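Replicative DNA helicase (Nostoc punctiforme, PDB 4O1R) is the intein that interrupts a replicative DNA helicase, and probably excises itself by protein splicing while joining the flanking helicase sequences. Local coordinates at residues Asp8-Leu13 and Gln19-Glu24; His76-Ile81 and Lys85-Leu90; Ala35-Glu38 and Leu43-Ala46. All blocks are in the same frame, centred on the assembly; numbering follows the deposited sequence. Where two conformers were deposited one is given.

Interaction 1 (Asp8-Leu13 and Gln19-Glu24); sequences DSLVTL and QVPIKE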
ATOM      1  N   ASP A   8      -4.095  -3.546 -10.436  1.00 13.92           N
ATOM      2  CA  ASP A   8      -4.137  -4.934  -9.991  1.00 15.48           C
ATOM      3  C   ASP A   8      -3.649  -5.121  -8.559  1.00 14.65           C
ATOM      4  O   ASP A   8      -3.643  -6.237  -8.051  1.00 15.43           O
ATOM      5  CB  ASP A   8      -3.397  -5.885 -10.952  1.00 17.15           C
ATOM      6  CG  ASP A   8      -1.943  -5.542 -11.145  0.58 19.63           C
ATOM      7  OD1 ASP A   8      -1.528  -4.414 -10.822  0.58 22.57           O
ATOM      8  OD2 ASP A   8      -1.214  -6.414 -11.671  0.58 23.82           O
ATOM      9  N   SER A   9      -3.255  -4.030  -7.906  1.00 13.43           N
ATOM     10  CA  SER A   9      -2.848  -4.093  -6.498  1.00 12.75           C
ATOM     11  C   SER A   9      -3.996  -4.629  -5.649  1.00 12.65           C
ATOM     12  O   SER A   9      -5.113  -4.148  -5.760  1.00 13.87           O
ATOM     13  CB  SER A   9      -2.455  -2.708  -5.983  1.00 12.66           C
ATOM     14  OG  SER A   9      -1.434  -2.123  -6.787  1.00 13.02           O
ATOM     15  N   LEU A  10      -3.716  -5.609  -4.799  1.00 13.30           N
ATOM     16  CA  LEU A  10      -4.774  -6.283  -4.045  1.00 13.50           C
ATOM     17  C   LEU A  10      -4.975  -5.690  -2.667  1.00 14.29           C
ATOM     18  O   LEU A  10      -4.017  -5.535  -1.899  1.00 14.84           O
ATOM     19  CB  LEU A  10      -4.436  -7.760  -3.891  1.00 14.19           C
ATOM     20  CG  LEU A  10      -4.361  -8.572  -5.174  1.00 14.71           C
ATOM     21  CD1 LEU A  10      -3.893  -9.983  -4.878  1.00 17.86           C
ATOM     22  CD2 LEU A  10      -5.717  -8.600  -5.866  1.00 16.94           C
ATOM     23  N   VAL A  11      -6.221  -5.364  -2.346  1.00 14.23           N
ATOM     24  CA  VAL A  11      -6.575  -4.980  -0.990  1.00 14.96           C
ATOM     25  C   VAL A  11      -7.513  -6.035  -0.410  1.00 15.13           C
ATOM     26  O   VAL A  11      -8.281  -6.654  -1.147  1.00 16.14           O
ATOM     27  CB  VAL A  11      -7.314  -3.620  -1.090  0.54 15.98           C
ATOM     28  CG1 VAL A  11      -7.590  -3.046   0.260  0.54 17.03           C
ATOM     29  CG2 VAL A  11      -6.508  -2.621  -1.964  0.54 16.92           C
ATOM     30  N   THR A  12      -7.450  -6.245   0.897  1.00 16.31           N
ATOM     31  CA  THR A  12      -8.283  -7.271   1.539  1.00 17.45           C
ATOM     32  C   THR A  12      -9.509  -6.668   2.187  1.00 17.85           C
ATOM     33  O   THR A  12      -9.391  -5.805   3.064  1.00 19.38           O
ATOM     34  CB  THR A  12      -7.491  -8.065   2.594  1.00 18.16           C
ATOM     35  OG1 THR A  12      -6.369  -8.665   1.948  1.00 20.50           O
ATOM     36  CG2 THR A  12      -8.354  -9.160   3.237  1.00 19.39           C
ATOM     37  N   LEU A  13     -10.685  -7.118   1.758  1.00 18.21           N
ATOM     38  CA  LEU A  13     -11.935  -6.750   2.413  1.00 18.97           C
ATOM     39  C   LEU A  13     -11.994  -7.529   3.724  1.00 20.37           C
ATOM     40  O   LEU A  13     -11.907  -8.759   3.731  1.00 21.47           O
ATOM     41  CB  LEU A  13     -13.135  -7.051   1.511  1.00 18.68           C
ATOM     42  CG  LEU A  13     -13.099  -6.371   0.135  1.00 18.12           C
ATOM     43  CD1 LEU A  13     -14.303  -6.807  -0.683  1.00 18.38           C
ATOM     44  CD2 LEU A  13     -13.050  -4.859   0.237  1.00 19.43           C
ATOM     45  N   GLN A  19      -9.339 -10.839  -1.358  1.00 16.58           N
ATOM     46  CA  GLN A  19      -8.337  -9.930  -1.919  1.00 17.08           C
ATOM     47  C   GLN A  19      -8.860  -9.442  -3.259  1.00 16.54           C
ATOM     48  O   GLN A  19      -9.167 -10.255  -4.142  1.00 18.54           O
ATOM     49  CB  GLN A  19      -7.008 -10.661  -2.094  1.00 18.19           C
ATOM     50  CG  GLN A  19      -6.459 -11.164  -0.763  1.00 21.96           C
ATOM     51  CD  GLN A  19      -5.206 -11.998  -0.907  1.00 27.26           C
ATOM     52  OE1 GLN A  19      -4.141 -11.484  -1.234  1.00 29.65           O
ATOM     53  NE2 GLN A  19      -5.327 -13.295  -0.647  1.00 29.72           N
ATOM     54  N   VAL A  20      -9.014  -8.126  -3.388  1.00 15.07           N
ATOM     55  CA  VAL A  20      -9.666  -7.520  -4.549  1.00 14.65           C
ATOM     56  C   VAL A  20      -8.729  -6.500  -5.210  1.00 14.31           C
ATOM     57  O   VAL A  20      -8.108  -5.698  -4.510  1.00 14.39           O
ATOM     58  CB  VAL A  20     -10.888  -6.677  -4.068  0.50 14.55           C
ATOM     59  CG1 VAL A  20     -11.598  -5.968  -5.239  0.50 13.70           C
ATOM     60  CG2 VAL A  20     -11.858  -7.520  -3.244  0.50 14.77           C
ATOM     61  N   PRO A  21      -8.627  -6.520  -6.553  1.00 13.71           N
ATOM     62  CA  PRO A  21      -7.846  -5.474  -7.227  1.00 14.01           C
ATOM     63  C   PRO A  21      -8.458  -4.100  -6.961  1.00 13.42           C
ATOM     64  O   PRO A  21      -9.679  -3.898  -7.061  1.00 13.85           O
ATOM     65  CB  PRO A  21      -7.944  -5.841  -8.709  1.00 14.77           C
ATOM     66  CG  PRO A  21      -8.427  -7.238  -8.757  1.00 16.03           C
ATOM     67  CD  PRO A  21      -9.170  -7.518  -7.491  1.00 14.98           C
ATOM     68  N   ILE A  22      -7.607  -3.136  -6.639  1.00 13.45           N
ATOM     69  CA  ILE A  22      -8.079  -1.816  -6.280  1.00 13.09           C
ATOM     70  C   ILE A  22      -8.931  -1.180  -7.403  1.00 13.14           C
ATOM     71  O   ILE A  22      -9.898  -0.455  -7.126  1.00 13.50           O
ATOM     72  CB  ILE A  22      -6.874  -0.925  -5.865  1.00 13.12           C
ATOM     73  CG1 ILE A  22      -7.343   0.406  -5.290  1.00 14.78           C
ATOM     74  CG2 ILE A  22      -5.883  -0.746  -7.015  1.00 14.06           C
ATOM     75  CD1 ILE A  22      -6.222   1.233  -4.670  1.00 15.68           C
ATOM     76  N   LYS A  23      -8.608  -1.486  -8.661  1.00 12.87           N
ATOM     77  CA  LYS A  23      -9.386  -0.925  -9.776  1.00 13.78           C
ATOM     78  C   LYS A  23     -10.876  -1.300  -9.658  1.00 14.00           C
ATOM     79  O   LYS A  23     -11.744  -0.530 -10.064  1.00 15.26           O
ATOM     80  CB  LYS A  23      -8.818  -1.339 -11.136  1.00 14.35           C
ATOM     81  CG  LYS A  23      -9.657  -0.843 -12.292  0.53 16.21           C
ATOM     82  CD  LYS A  23      -9.211  -1.359 -13.631  0.53 18.44           C
ATOM     83  CE  LYS A  23     -10.095  -0.752 -14.714  0.53 17.93           C
ATOM     84  NZ  LYS A  23      -9.613  -1.100 -16.077  0.53 21.80           N
ATOM     85  N   GLU A  24     -11.164  -2.465  -9.083  1.00 14.29           N
ATOM     86  CA  GLU A  24     -12.550  -2.944  -8.979  1.00 15.24           C
ATOM     87  C   GLU A  24     -13.345  -2.239  -7.880  1.00 14.76           C
ATOM     88  O   GLU A  24     -14.576  -2.363  -7.817  1.00 15.98           O
ATOM     89  CB  GLU A  24     -12.577  -4.465  -8.799  1.00 16.09           C
ATOM     90  CG  GLU A  24     -12.038  -5.205 -10.030  1.00 20.20           C
ATOM     91  CD  GLU A  24     -12.010  -6.718  -9.885  1.00 27.68           C
ATOM     92  OE1 GLU A  24     -12.576  -7.239  -8.908  1.00 31.50           O
ATOM     93  OE2 GLU A  24     -11.407  -7.384 -10.755  1.00 32.40           O
TER
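Leu-10 lays one branch over the backbone that leads into Pro-21: its CD2 stands 3.6 Å from Pro-21 N and reaches the proline ring at CD. The CG of Leu-10 sits opposite the carbonyl carbon (chi1 -64°), and the second torsion, near 175°, sends the two methyls to different neighbours, with CD1 passing 3.9 Å from Gln-19 OE1. Thr-12 and Gln-19 run side by side in the same direction, and Thr-12 OG1 packs against Gln-19 CG at 3.7 Å without a hydrogen bond. At the far end Leu-13 comes across Val-20 obliquely, CD1 of Leu-13 meeting CG2 in one of the two conformers of Val-20, which makes this contact less certain.

The backbones that carry these side chains form a two-stranded antiparallel beta hairpin, residues 10-12 against 19-21, within the intein (Hint-type) splicing domain. Val-11 and Val-20 form its hydrogen-bonded pair: Val-11 N donates to Val-20 O at 2.9 Å and Val-20 N to Val-11 O at 2.8 Å, both nearly straight at the hydrogen. Leu-10 with Pro-21 and Thr-12 with Gln-19 are the flanking non-hydrogen-bonded pairs. Proline has no N-H to give, and its place in such a pair asks for none from across the hairpin. The pairing is carried one step further by Ile-22 N, which donates to Ser-9 O at 2.8 Å with a more bent N-H...O angle of 147°; the same carbonyl receives the CA-H of Pro-21.

Ser-9 OG turns from the hairpin to Ala-6 O, while Leu-10 N is bonded by Asn-136 OD1. On the side of Val-11 and Ile-22 the hairpin rests on the rest of the domain, with Val-11 against Val-33 and Ile-22 against Phe-123 and Leu-125.

Interaction 2 (His76-Ile81 and Lys85-Leu90); sequences HKFLTI and KRLDEL. With NA (sodium ion), chain D.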
ATOM      1  N   HIS A  76       4.430   7.768  -3.968  1.00 10.71           N
ATOM      2  CA  HIS A  76       3.700   7.020  -2.960  1.00 11.02           C
ATOM      3  C   HIS A  76       4.594   6.696  -1.782  1.00 11.49           C
ATOM      4  O   HIS A  76       5.720   6.253  -1.974  1.00 12.08           O
ATOM      5  CB  HIS A  76       3.106   5.728  -3.511  1.00 11.73           C
ATOM      6  CG  HIS A  76       1.831   5.357  -2.834  1.00 12.00           C
ATOM      7  ND1 HIS A  76       0.693   5.010  -3.522  1.00 15.40           N
ATOM      8  CD2 HIS A  76       1.498   5.337  -1.520  1.00 16.46           C
ATOM      9  CE1 HIS A  76      -0.289   4.794  -2.661  1.00 14.83           C
ATOM     10  NE2 HIS A  76       0.180   4.966  -1.442  1.00 17.78           N
ATOM     11  N   LYS A  77       4.076   6.889  -0.577  1.00 12.09           N
ATOM     12  CA  LYS A  77       4.884   6.704   0.637  1.00 12.48           C
ATOM     13  C   LYS A  77       4.714   5.319   1.268  1.00 11.89           C
ATOM     14  O   LYS A  77       3.626   4.725   1.268  1.00 12.78           O
ATOM     15  CB  LYS A  77       4.601   7.801   1.667  1.00 13.72           C
ATOM     16  CG  LYS A  77       5.065   9.201   1.215  1.00 15.15           C
ATOM     17  CD  LYS A  77       4.963  10.235   2.330  1.00 20.58           C
ATOM     18  CE  LYS A  77       5.502  11.577   1.868  1.00 23.08           C
ATOM     19  NZ  LYS A  77       5.577  12.556   2.978  1.00 26.50           N
ATOM     20  N   PHE A  78       5.840   4.829   1.778  1.00 11.76           N
ATOM     21  CA  PHE A  78       5.972   3.559   2.488  1.00 11.43           C
ATOM     22  C   PHE A  78       6.621   3.847   3.833  1.00 11.68           C
ATOM     23  O   PHE A  78       7.265   4.888   4.002  1.00 12.01           O
ATOM     24  CB  PHE A  78       6.845   2.603   1.676  1.00 11.94           C
ATOM     25  CG  PHE A  78       6.219   2.213   0.368  1.00 11.06           C
ATOM     26  CD1 PHE A  78       6.308   3.052  -0.740  1.00 11.70           C
ATOM     27  CD2 PHE A  78       5.504   1.026   0.245  1.00 12.33           C
ATOM     28  CE1 PHE A  78       5.708   2.707  -1.943  1.00 11.83           C
ATOM     29  CE2 PHE A  78       4.908   0.678  -0.964  1.00 12.80           C
ATOM     30  CZ  PHE A  78       5.009   1.524  -2.052  1.00 12.54           C
ATOM     31  N   LEU A  79       6.448   2.949   4.800  1.00 11.80           N
ATOM     32  CA  LEU A  79       6.926   3.243   6.151  1.00 12.18           C
ATOM     33  C   LEU A  79       8.285   2.611   6.422  1.00 11.81           C
ATOM     34  O   LEU A  79       8.444   1.388   6.325  1.00 12.06           O
ATOM     35  CB  LEU A  79       5.910   2.755   7.190  1.00 12.51           C
ATOM     36  CG  LEU A  79       6.290   3.044   8.650  1.00 12.84           C
ATOM     37  CD1 LEU A  79       6.473   4.529   8.909  1.00 14.71           C
ATOM     38  CD2 LEU A  79       5.246   2.469   9.585  1.00 15.09           C
ATOM     39  N   THR A  80       9.264   3.447   6.752  1.00 11.51           N
ATOM     40  CA  THR A  80      10.571   2.958   7.191  1.00 11.92           C
ATOM     41  C   THR A  80      10.706   3.173   8.704  1.00 12.20           C
ATOM     42  O   THR A  80       9.863   3.830   9.320  1.00 13.06           O
ATOM     43  CB  THR A  80      11.736   3.706   6.504  1.00 11.85           C
ATOM     44  OG1 THR A  80      11.887   5.018   7.084  1.00 12.45           O
ATOM     45  CG2 THR A  80      11.525   3.793   4.994  1.00 13.11           C
ATOM     46  N   ILE A  81      11.785   2.654   9.295  1.00 12.70           N
ATOM     47  CA  ILE A  81      12.031   2.814  10.731  1.00 14.19           C
ATOM     48  C   ILE A  81      12.307   4.278  11.083  1.00 14.46           C
ATOM     49  O   ILE A  81      12.264   4.656  12.259  1.00 15.86           O
ATOM     50  CB  ILE A  81      13.209   1.894  11.180  1.00 13.98           C
ATOM     51  CG1 ILE A  81      13.206   1.647  12.695  1.00 16.24           C
ATOM     52  CG2 ILE A  81      14.559   2.445  10.725  1.00 15.11           C
ATOM     53  CD1 ILE A  81      12.051   0.848  13.153  1.00 17.94           C
ATOM     54  N   LYS A  85       8.380   7.524   3.756  1.00 11.86           N
ATOM     55  CA  LYS A  85       9.233   8.014   2.665  1.00 12.38           C
ATOM     56  C   LYS A  85       8.607   7.694   1.317  1.00 11.81           C
ATOM     57  O   LYS A  85       8.017   6.618   1.127  1.00 12.21           O
ATOM     58  CB  LYS A  85      10.612   7.344   2.708  1.00 13.31           C
ATOM     59  CG  LYS A  85      11.442   7.649   3.947  1.00 15.53           C
ATOM     60  CD  LYS A  85      12.893   7.359   3.680  1.00 17.48           C
ATOM     61  CE  LYS A  85      13.728   7.669   4.885  1.00 19.83           C
ATOM     62  NZ  LYS A  85      15.125   7.226   4.640  1.00 20.52           N
ATOM     63  N   ARG A  86       8.734   8.635   0.390  1.00 11.44           N
ATOM     64  CA  ARG A  86       8.359   8.393  -1.002  1.00 11.23           C
ATOM     65  C   ARG A  86       9.146   7.230  -1.579  1.00 10.82           C
ATOM     66  O   ARG A  86      10.338   7.056  -1.274  1.00 11.05           O
ATOM     67  CB  ARG A  86       8.687   9.624  -1.836  1.00 11.31           C
ATOM     68  CG  ARG A  86       7.898  10.874  -1.482  1.00 12.26           C
ATOM     69  CD  ARG A  86       8.529  12.101  -2.125  1.00 12.58           C
ATOM     70  NE  ARG A  86       8.591  11.964  -3.587  1.00 13.54           N
ATOM     71  CZ  ARG A  86       7.877  12.677  -4.453  1.00 12.61           C
ATOM     72  NH1 ARG A  86       6.995  13.576  -4.028  1.00 14.74           N
ATOM     73  NH2 ARG A  86       8.039  12.452  -5.757  1.00 13.40           N
ATOM     74  N   LEU A  87       8.497   6.455  -2.442  1.00 10.46           N
ATOM     75  CA  LEU A  87       9.179   5.388  -3.158  1.00 10.24           C
ATOM     76  C   LEU A  87      10.461   5.903  -3.828  1.00 10.37           C
ATOM     77  O   LEU A  87      11.513   5.240  -3.772  1.00 11.09           O
ATOM     78  CB  LEU A  87       8.229   4.736  -4.184  1.00 10.46           C
ATOM     79  CG  LEU A  87       8.847   3.621  -5.048  1.00 11.00           C
ATOM     80  CD1 LEU A  87       7.781   2.608  -5.462  1.00 12.46           C
ATOM     81  CD2 LEU A  87       9.555   4.193  -6.281  1.00 12.82           C
ATOM     82  N   ASP A  88      10.384   7.090  -4.434  1.00 10.35           N
ATOM     83  CA  ASP A  88      11.539   7.618  -5.146  1.00 11.17           C
ATOM     84  C   ASP A  88      12.596   8.248  -4.232  1.00 11.10           C
ATOM     85  O   ASP A  88      13.571   8.826  -4.725  1.00 11.56           O
ATOM     86  CB  ASP A  88      11.110   8.534  -6.307  1.00 12.25           C
ATOM     87  CG  ASP A  88      10.384   9.782  -5.860  1.00 12.88           C
ATOM     88  OD1 ASP A  88      10.477  10.179  -4.681  1.00 12.50           O
ATOM     89  OD2 ASP A  88       9.702  10.388  -6.723  1.00 15.82           O
ATOM     90  N   GLU A  89      12.423   8.067  -2.912  1.00 11.26           N
ATOM     91  CA  GLU A  89      13.468   8.398  -1.936  1.00 11.41           C
ATOM     92  C   GLU A  89      14.015   7.167  -1.207  1.00 10.80           C
ATOM     93  O   GLU A  89      14.896   7.291  -0.365  1.00 11.63           O
ATOM     94  CB  GLU A  89      12.951   9.433  -0.931  1.00 13.37           C
ATOM     95  CG  GLU A  89      12.646  10.802  -1.587  1.00 16.07           C
ATOM     96  CD  GLU A  89      13.896  11.561  -2.095  1.00 20.19           C
ATOM     97  OE1 GLU A  89      15.006  11.372  -1.551  1.00 22.80           O
ATOM     98  OE2 GLU A  89      13.772  12.359  -3.052  1.00 24.00           O
ATOM     99  N   LEU A  90      13.521   5.982  -1.553  1.00 10.49           N
ATOM    100  CA  LEU A  90      13.986   4.752  -0.919  1.00 10.47           C
ATOM    101  C   LEU A  90      15.262   4.256  -1.570  1.00 11.44           C
ATOM    102  O   LEU A  90      15.500   4.474  -2.764  1.00 12.93           O
ATOM    103  CB  LEU A  90      12.910   3.672  -1.010  1.00 10.61           C
ATOM    104  CG  LEU A  90      11.621   3.960  -0.236  1.00 10.76           C
ATOM    105  CD1 LEU A  90      10.566   2.933  -0.585  1.00 12.19           C
ATOM    106  CD2 LEU A  90      11.891   3.938   1.261  1.00 13.12           C
TER
HETATM  107 NA    NA D 203      12.179   5.382  14.490  1.00 32.46          NA
HETATM  108  O   HOH W   1      12.994   3.561  15.944  1.00 30.39           O
HETATM  109  O   HOH W   2      10.177   4.017  14.489  1.00 49.28           O
HETATM  110  O   HOH W   3      14.354   5.756  14.200  1.00 22.82           O
HETATM  111  O   HOH W   4      11.777   7.437  14.080  1.00 54.13           O
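The hairpin of strands 77-80 and 83-86 starts at His-76, whose position matches the histidine of intein block B, and its second strand runs into a 3-10 turn at 87-89. His-76 O accepts Leu-87 N at 2.8 Å, while the CB of His-76 points away from segment 85-90 and the ring ND1 is hydrogen-bonded to Ala-4 O near the chain's N-terminus. Phe-78 and Lys-85 make the hydrogen-bonded pair, with Phe-78 N to Lys-85 O and Lys-85 N to Phe-78 O both at 2.9 Å. The side chains of Phe-78 and Leu-87 run side by side in the same direction, with Leu-87 CB 3.9 Å from Phe-78 CE1. Leu-90 and Thr-80 pass each other in opposite directions, CD2 of Leu-90 coming 3.8 Å from CG2 of Thr-80.

Lys-85 stretches its methylenes across Thr-80 at about a right angle and ends in a salt bridge to Glu-94, while Thr-80 OG1 bonds to Asn-82 N and Gly-83 O, where the chain turns into the second strand. Arg-86, bent at its third torsion (58°), grips Asp-88 side-on: NE meets OD1 and NH2 meets OD2, each at 2.8 Å and almost straight, fixing the guanidinium in rotation. Ile-81 O binds a sodium ion at 2.4 Å, and four waters complete the ligands seen. Strand 138-141 adjoins strand 77-80 on its other side, pairing the block B segment with the C-terminal strand as in the Hint fold of inteins.

Interaction 3 (Ala35-Glu38 and Leu43-Ala46); sequences ALNE and LEKA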
ATOM      1  N   ALA A  35      -5.329  -1.695   7.910  1.00 16.01           N
ATOM      2  CA  ALA A  35      -4.435  -0.538   7.979  1.00 16.56           C
ATOM      3  C   ALA A  35      -3.603  -0.601   9.241  1.00 17.14           C
ATOM      4  O   ALA A  35      -3.939  -1.294  10.199  1.00 18.55           O
ATOM      5  CB  ALA A  35      -5.234   0.758   7.949  1.00 17.07           C
ATOM      6  N   LEU A  36      -2.519   0.153   9.247  1.00 17.05           N
ATOM      7  CA  LEU A  36      -1.655   0.193  10.407  1.00 17.20           C
ATOM      8  C   LEU A  36      -2.060   1.309  11.363  1.00 17.99           C
ATOM      9  O   LEU A  36      -2.208   2.461  10.956  1.00 18.55           O
ATOM     10  CB  LEU A  36      -0.212   0.410   9.944  1.00 16.97           C
ATOM     11  CG  LEU A  36       0.836   0.542  11.057  1.00 17.33           C
ATOM     12  CD1 LEU A  36       1.067  -0.771  11.779  1.00 19.43           C
ATOM     13  CD2 LEU A  36       2.128   1.061  10.455  1.00 18.82           C
ATOM     14  N   ASN A  37      -2.250   0.955  12.628  1.00 19.60           N
ATOM     15  CA  ASN A  37      -2.296   1.960  13.686  1.00 21.30           C
ATOM     16  C   ASN A  37      -0.857   2.214  14.136  1.00 22.64           C
ATOM     17  O   ASN A  37      -0.242   1.358  14.750  1.00 22.38           O
ATOM     18  CB  ASN A  37      -3.176   1.486  14.851  1.00 21.56           C
ATOM     19  CG  ASN A  37      -3.254   2.495  15.972  1.00 23.97           C
ATOM     20  OD1 ASN A  37      -2.370   3.337  16.131  1.00 27.12           O
ATOM     21  ND2 ASN A  37      -4.322   2.417  16.761  1.00 25.91           N
ATOM     22  N   GLU A  38      -0.318   3.383  13.801  1.00 24.48           N
ATOM     23  CA  GLU A  38       1.089   3.684  14.064  1.00 26.90           C
ATOM     24  C   GLU A  38       1.440   3.850  15.539  1.00 28.12           C
ATOM     25  O   GLU A  38       2.605   3.724  15.923  1.00 28.52           O
ATOM     26  CB  GLU A  38       1.512   4.928  13.299  1.00 27.28           C
ATOM     27  CG  GLU A  38       2.194   4.646  11.994  1.00 29.66           C
ATOM     28  CD  GLU A  38       3.012   5.832  11.548  1.00 31.34           C
ATOM     29  OE1 GLU A  38       4.226   5.887  11.872  1.00 33.45           O
ATOM     30  OE2 GLU A  38       2.423   6.725  10.910  1.00 31.77           O
ATOM     31  N   LEU A  43      -2.017  -3.886  13.155  1.00 23.04           N
ATOM     32  CA  LEU A  43      -3.029  -3.770  12.111  1.00 22.58           C
ATOM     33  C   LEU A  43      -4.431  -3.655  12.711  1.00 21.69           C
ATOM     34  O   LEU A  43      -4.747  -4.299  13.719  1.00 22.33           O
ATOM     35  CB  LEU A  43      -2.983  -4.969  11.162  1.00 23.43           C
ATOM     36  CG  LEU A  43      -1.798  -5.190  10.226  1.00 25.66           C
ATOM     37  CD1 LEU A  43      -2.189  -6.292   9.256  1.00 27.54           C
ATOM     38  CD2 LEU A  43      -1.427  -3.925   9.457  1.00 26.09           C
ATOM     39  N   GLU A  44      -5.256  -2.821  12.081  1.00 20.43           N
ATOM     40  CA  GLU A  44      -6.640  -2.584  12.500  1.00 20.57           C
ATOM     41  C   GLU A  44      -7.531  -2.486  11.282  1.00 20.05           C
ATOM     42  O   GLU A  44      -7.074  -2.153  10.191  1.00 19.42           O
ATOM     43  CB  GLU A  44      -6.769  -1.264  13.269  1.00 21.33           C
ATOM     44  CG  GLU A  44      -6.162  -1.228  14.654  1.00 23.70           C
ATOM     45  CD  GLU A  44      -6.400   0.102  15.349  1.00 25.42           C
ATOM     46  OE1 GLU A  44      -7.069   0.990  14.769  1.00 26.94           O
ATOM     47  OE2 GLU A  44      -5.915   0.261  16.483  1.00 28.00           O
ATOM     48  N   LYS A  45      -8.809  -2.783  11.475  1.00 19.93           N
ATOM     49  CA  LYS A  45      -9.822  -2.568  10.446  1.00 20.28           C
ATOM     50  C   LYS A  45     -10.020  -1.067  10.244  1.00 19.69           C
ATOM     51  O   LYS A  45     -10.114  -0.311  11.215  1.00 21.05           O
ATOM     52  CB  LYS A  45     -11.142  -3.222  10.865  1.00 21.55           C
ATOM     53  CG  LYS A  45     -10.988  -4.679  11.270  1.00 24.30           C
ATOM     54  CD  LYS A  45     -12.276  -5.264  11.815  1.00 28.59           C
ATOM     55  CE  LYS A  45     -12.057  -6.694  12.295  1.00 30.35           C
ATOM     56  NZ  LYS A  45     -13.345  -7.340  12.684  1.00 31.90           N
ATOM     57  N   ALA A  46     -10.092  -0.650   8.983  1.00 18.35           N
ATOM     58  CA  ALA A  46     -10.173   0.764   8.626  1.00 18.18           C
ATOM     59  C   ALA A  46     -11.152   0.996   7.482  1.00 17.52           C
ATOM     60  O   ALA A  46     -11.084   0.331   6.450  1.00 17.31           O
ATOM     61  CB  ALA A  46      -8.799   1.283   8.245  1.00 18.61           C
TER
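Asn-37 ND2 donates to Glu-44 OE2 at 2.7 Å, a short and fairly straight bond that ties together the two sides of the beta hairpin formed by strands 31-37 and 42-55 of the intein domain. The oxygen lies close to the amide plane of Asn-37, but the amide nitrogen comes to it from above the carboxylate plane, the two flat groups being turned 86° to each other. Asn-37 CG stands trans to its own N (chi1 -180°), which directs the amide at the neighbouring strand. Glu-44, extended beyond CG, reaches across to Asn-37, and its OE2 also lies 3.4 Å from Asn-37 CB. The other end of the amide, OD1, accepts Ala-39 N in the turn and, weakly, Thr-40 N; the amide is thus held at both ends and fixed in rotation. Replacing Glu-44 by an alanine would probably leave Asn-37 ND2 without its carboxylate mate and the amide held from the turn side alone.

Along the backbones, Ala-35 and Glu-44 form a hydrogen-bonded antiparallel pair: Ala-35 N gives to Glu-44 O at 2.9 Å and Glu-44 N to Ala-35 O at 2.8 Å. Ala-35 O is also approached by Leu-43 CA and by Leu-43 CD2, the latter at 3.7 Å. The short strand axes cross at 121°, a strong twist. Leu-36 and Leu-43 occupy the opposite face, where Leu-43 leans on Trp-34 and Val-134. On the face of Glu-44, the methyls of Ala-35 and Ala-46 meet directly, CB to CB at 3.6 Å.

How the interactions relate
The three contacts are hairpins of one splicing domain, met along the chain in the order interaction 1, interaction 3, interaction 2, with strands 57-64 and 69-72 between the last two. Interactions 1 and 2 lie on opposite sides of the chain's centre, their centres about 21 Å apart, and do not touch. Interaction 3 has its centre about 17 Å from that of interaction 1 and about 18 Å from that of interaction 2. It meets only the latter, where Leu-36 CD2 packs on Leu-79 CD2 at 3.5 Å. Interaction 2 carries the probable block B histidine and a sodium ligand, Ile-81; another sodium lies about 8 Å from the Leu-90 side chain, probably the one bound at Thr-91 and Pro-92.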